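Malonyl CoA-acyl carrier protein transacylase (Synechocystis sp. PCC 6803 substr. Kazusa, PDB 4RR5) catalyses the transfer of the malonyl group from malonyl-CoA to holo-acyl carrier protein, supplying malonyl-ACP for fatty acid biosynthesis. Local coordinates at residues A[136-147]-A[159-169]. Residues are numbered along the deposited sequence; the frame is centred on the assembly and turned at random.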
loop_
_atom_site.group_PDB
_atom_site.type_symbol
_atom_site.label_atom_id
_atom_site.label_comp_id
_atom_site.label_asym_id
_atom_site.label_seq_id
_atom_site.Cartn_x
_atom_site.Cartn_y
_atom_site.Cartn_z
ATOM N N LEU A 136 -24.682 3.315 -2.139
ATOM C CA LEU A 136 -23.393 3.973 -2.005
ATOM C C LEU A 136 -23.275 5.101 -3.028
ATOM O O LEU A 136 -22.814 6.195 -2.695
ATOM C CB LEU A 136 -22.241 2.976 -2.167
ATOM C CG LEU A 136 -20.873 3.621 -1.940
ATOM C CD1 LEU A 136 -20.806 4.269 -0.550
ATOM C CD2 LEU A 136 -19.734 2.629 -2.153
ATOM N N GLN A 137 -23.710 4.837 -4.262
ATOM C CA GLN A 137 -23.621 5.826 -5.337
ATOM C C GLN A 137 -24.476 7.050 -5.107
ATOM O O GLN A 137 -24.051 8.164 -5.396
ATOM C CB GLN A 137 -24.026 5.223 -6.660
ATOM C CG GLN A 137 -22.870 4.793 -7.491
ATOM C CD GLN A 137 -23.115 3.420 -8.002
ATOM O OE1 GLN A 137 -24.265 3.000 -8.085
ATOM N NE2 GLN A 137 -22.055 2.686 -8.307
ATOM N N GLN A 138 -25.692 6.844 -4.614
ATOM C CA GLN A 138 -26.573 7.969 -4.333
ATOM C C GLN A 138 -25.938 8.861 -3.262
ATOM O O GLN A 138 -25.958 10.088 -3.378
ATOM C CB GLN A 138 -27.971 7.484 -3.900
ATOM C CG GLN A 138 -27.975 6.662 -2.616
ATOM C CD GLN A 138 -29.362 6.370 -2.079
ATOM O OE1 GLN A 138 -30.367 6.735 -2.689
ATOM N NE2 GLN A 138 -29.421 5.715 -0.918
ATOM N N ALA A 139 -25.341 8.236 -2.244
ATOM C CA ALA A 139 -24.757 8.959 -1.118
ATOM C C ALA A 139 -23.448 9.635 -1.512
ATOM O O ALA A 139 -22.962 10.514 -0.802
ATOM C CB ALA A 139 -24.535 8.024 0.053
ATOM N N LEU A 140 -22.895 9.229 -2.650
ATOM C CA LEU A 140 -21.618 9.749 -3.121
ATOM C C LEU A 140 -21.782 10.690 -4.314
ATOM O O LEU A 140 -21.007 11.635 -4.464
ATOM C CB LEU A 140 -20.673 8.595 -3.484
ATOM C CG LEU A 140 -19.864 8.043 -2.305
ATOM C CD1 LEU A 140 -19.149 6.747 -2.636
ATOM C CD2 LEU A 140 -18.877 9.087 -1.836
ATOM N N THR A 141 -22.780 10.430 -5.160
ATOM C CA THR A 141 -23.115 11.336 -6.266
ATOM C C THR A 141 -23.463 12.729 -5.735
ATOM O O THR A 141 -24.319 12.868 -4.848
ATOM C CB THR A 141 -24.288 10.790 -7.115
ATOM O OG1 THR A 141 -23.775 9.912 -8.123
ATOM C CG2 THR A 141 -25.049 11.916 -7.792
ATOM N N ASP A 142 -22.772 13.740 -6.271
ATOM C CA ASP A 142 -22.898 15.138 -5.840
ATOM C C ASP A 142 -22.358 15.384 -4.429
ATOM O O ASP A 142 -22.731 16.373 -3.782
ATOM C CB ASP A 142 -24.360 15.612 -5.901
ATOM C CG ASP A 142 -24.858 15.814 -7.314
ATOM O OD1 ASP A 142 -24.205 15.327 -8.265
ATOM O OD2 ASP A 142 -25.918 16.465 -7.458
ATOM N N ASN A 143 -21.492 14.499 -3.943
ATOM C CA ASN A 143 -20.955 14.690 -2.601
ATOM C C ASN A 143 -19.570 15.322 -2.640
ATOM O O ASN A 143 -18.574 14.688 -2.981
ATOM C CB ASN A 143 -20.931 13.380 -1.824
ATOM C CG ASN A 143 -21.346 13.567 -0.371
ATOM O OD1 ASN A 143 -20.772 14.386 0.347
ATOM N ND2 ASN A 143 -22.359 12.827 0.060
ATOM N N THR A 144 -19.542 16.599 -2.283
ATOM C CA THR A 144 -18.340 17.415 -2.329
ATOM C C THR A 144 -17.419 17.113 -1.156
ATOM O O THR A 144 -16.244 17.462 -1.181
ATOM C CB THR A 144 -18.688 18.930 -2.319
ATOM O OG1 THR A 144 -19.515 19.231 -1.184
ATOM C CG2 THR A 144 -19.432 19.328 -3.597
ATOM N N GLU A 145 -17.947 16.465 -0.125
ATOM C CA GLU A 145 -17.152 16.291 1.088
ATOM C C GLU A 145 -16.695 14.845 1.287
ATOM O O GLU A 145 -15.863 14.586 2.156
ATOM C CB GLU A 145 -17.921 16.763 2.342
ATOM C CG GLU A 145 -18.690 18.104 2.255
ATOM C CD GLU A 145 -17.936 19.250 1.569
ATOM O OE1 GLU A 145 -16.763 19.532 1.934
ATOM O OE2 GLU A 145 -18.544 19.891 0.676
ATOM N N VAL A 146 -17.232 13.912 0.494
ATOM C CA VAL A 146 -16.853 12.493 0.596
ATOM C C VAL A 146 -16.611 11.823 -0.768
ATOM O O VAL A 146 -17.423 11.931 -1.682
ATOM C CB VAL A 146 -17.916 11.670 1.366
ATOM C CG1 VAL A 146 -17.523 10.202 1.430
ATOM C CG2 VAL A 146 -18.081 12.199 2.756
ATOM N N VAL A 147 -15.481 11.129 -0.889
ATOM C CA VAL A 147 -15.109 10.453 -2.127
ATOM C C VAL A 147 -14.697 8.995 -1.861
ATOM O O VAL A 147 -14.473 8.599 -0.713
ATOM C CB VAL A 147 -13.960 11.200 -2.840
ATOM C CG1 VAL A 147 -12.616 10.842 -2.219
ATOM C CG2 VAL A 147 -13.968 10.909 -4.344
ATOM N N ILE A 159 -14.160 4.947 1.980
ATOM C CA ILE A 159 -14.487 6.312 1.595
ATOM C C ILE A 159 -13.630 7.291 2.389
ATOM O O ILE A 159 -13.086 6.937 3.430
ATOM C CB ILE A 159 -15.978 6.633 1.800
ATOM C CG1 ILE A 159 -16.409 6.361 3.237
ATOM C CG2 ILE A 159 -16.832 5.828 0.840
ATOM C CD1 ILE A 159 -17.849 6.705 3.467
ATOM N N SER A 160 -13.500 8.511 1.879
ATOM C CA SER A 160 -12.583 9.488 2.452
ATOM C C SER A 160 -13.192 10.881 2.399
ATOM O O SER A 160 -13.919 11.206 1.463
ATOM C CB SER A 160 -11.242 9.473 1.703
ATOM O OG SER A 160 -10.293 10.364 2.272
ATOM N N GLY A 161 -12.899 11.707 3.398
ATOM C CA GLY A 161 -13.378 13.075 3.370
ATOM C C GLY A 161 -13.550 13.720 4.728
ATOM O O GLY A 161 -12.872 13.357 5.698
ATOM N N THR A 162 -14.456 14.693 4.786
ATOM C CA THR A 162 -14.715 15.427 6.021
ATOM C C THR A 162 -15.282 14.477 7.069
ATOM O O THR A 162 -15.921 13.477 6.725
ATOM C CB THR A 162 -15.689 16.612 5.791
ATOM O OG1 THR A 162 -16.977 16.120 5.392
ATOM C CG2 THR A 162 -15.145 17.542 4.716
ATOM N N VAL A 163 -15.027 14.778 8.343
ATOM C CA VAL A 163 -15.555 13.958 9.437
ATOM C C VAL A 163 -17.075 13.872 9.372
ATOM O O VAL A 163 -17.650 12.772 9.359
ATOM C CB VAL A 163 -15.153 14.504 10.820
ATOM C CG1 VAL A 163 -15.865 13.717 11.925
ATOM C CG2 VAL A 163 -13.633 14.449 11.003
ATOM N N ALA A 164 -17.710 15.042 9.312
ATOM C CA ALA A 164 -19.162 15.144 9.192
ATOM C C ALA A 164 -19.701 14.310 8.024
ATOM O O ALA A 164 -20.610 13.498 8.209
ATOM C CB ALA A 164 -19.570 16.600 9.039
ATOM N N GLY A 165 -19.124 14.499 6.836
ATOM C CA GLY A 165 -19.565 13.802 5.635
ATOM C C GLY A 165 -19.443 12.280 5.653
ATOM O O GLY A 165 -20.317 11.570 5.133
ATOM N N VAL A 166 -18.349 11.774 6.222
ATOM C CA VAL A 166 -18.105 10.338 6.235
ATOM C C VAL A 166 -19.022 9.661 7.244
ATOM O O VAL A 166 -19.553 8.578 6.985
ATOM C CB VAL A 166 -16.641 10.000 6.561
ATOM C CG1 VAL A 166 -16.454 8.495 6.619
ATOM C CG2 VAL A 166 -15.719 10.599 5.511
ATOM N N GLU A 167 -19.218 10.310 8.390
ATOM C CA GLU A 167 -20.196 9.849 9.376
ATOM C C GLU A 167 -21.624 9.768 8.796
ATOM O O GLU A 167 -22.417 8.903 9.191
ATOM C CB GLU A 167 -20.173 10.765 10.603
ATOM C CG GLU A 167 -18.876 10.703 11.403
ATOM C CD GLU A 167 -18.780 9.450 12.264
ATOM O OE1 GLU A 167 -17.775 9.304 12.986
ATOM O OE2 GLU A 167 -19.707 8.612 12.223
ATOM N N ALA A 168 -21.936 10.662 7.855
ATOM C CA ALA A 168 -23.257 10.721 7.237
ATOM C C ALA A 168 -23.557 9.465 6.434
ATOM O O ALA A 168 -24.477 8.708 6.762
ATOM C CB ALA A 168 -23.367 11.951 6.345
ATOM N N ILE A 169 -22.774 9.264 5.377
ATOM C CA ILE A 169 -22.886 8.090 4.521
ATOM C C ILE A 169 -22.900 6.802 5.350
ATOM O O ILE A 169 -23.630 5.859 5.020
ATOM C CB ILE A 169 -21.737 8.061 3.479
ATOM C CG1 ILE A 169 -21.961 9.150 2.429
ATOM C CG2 ILE A 169 -21.617 6.697 2.805
ATOM C CD1 ILE A 169 -21.057 9.034 1.232
#
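Glu145 O is gripped from across the contact by Thr162 N, 3.0 Å away and lying in the carbonyl plane, while Gly161 CA adds a CA-H...O contact to the same oxygen. Next along the ladder, Val147 and Ser160 form an antiparallel hydrogen-bonded pair, with Val147 N bonding to Ser160 O at 2.8 Å and Ser160 N returning a bond to Val147 O. Between these rungs Val146 faces Gly161 as a non-hydrogen-bonded pair; a side chain on Gly161 would run into Glu145 O.

Where the strand turns into the following helix, Thr162 serves as N-cap. Its OG1 sits between backbone N and carbonyl carbon (chi1 65°), from where it accepts Gly165 N at 3.1 Å, and the same oxygen lies against Glu145 CB, while CG2 also covers that carbon. A valine in its place would probably leave Gly165 N without its capping acceptor and so weaken the first turn of the helix.

Packing of helices on a hairpin is illustrated by Val146 and Ile169, which meet tip to tip, Val146 CG1 lying 3.7 Å from Ile169 CD1. The other branch of Val146, CG2, is directed at the backbone of Gly165, whose lack of a side chain permits the close approach. Ile169 also lays CG1 against Ala139 CB at 3.7 Å, and the Leu140 side chain crosses that of Ile169 at about a right angle, CD2 against CD1.

The contact joins both helices and the central hairpin (strands 146-153 and 156-161) of the ferredoxin-like small subdomain of FabD-type acyltransferases. Helix segments 136-140 and 163-169 run roughly antiparallel (153°), their axes 11.0 Å apart at closest approach. From helix 163-171, Val166 packs on Met124 and Ala126 of strand 124-129, which pairs with strand 156-161 in the mixed sheet.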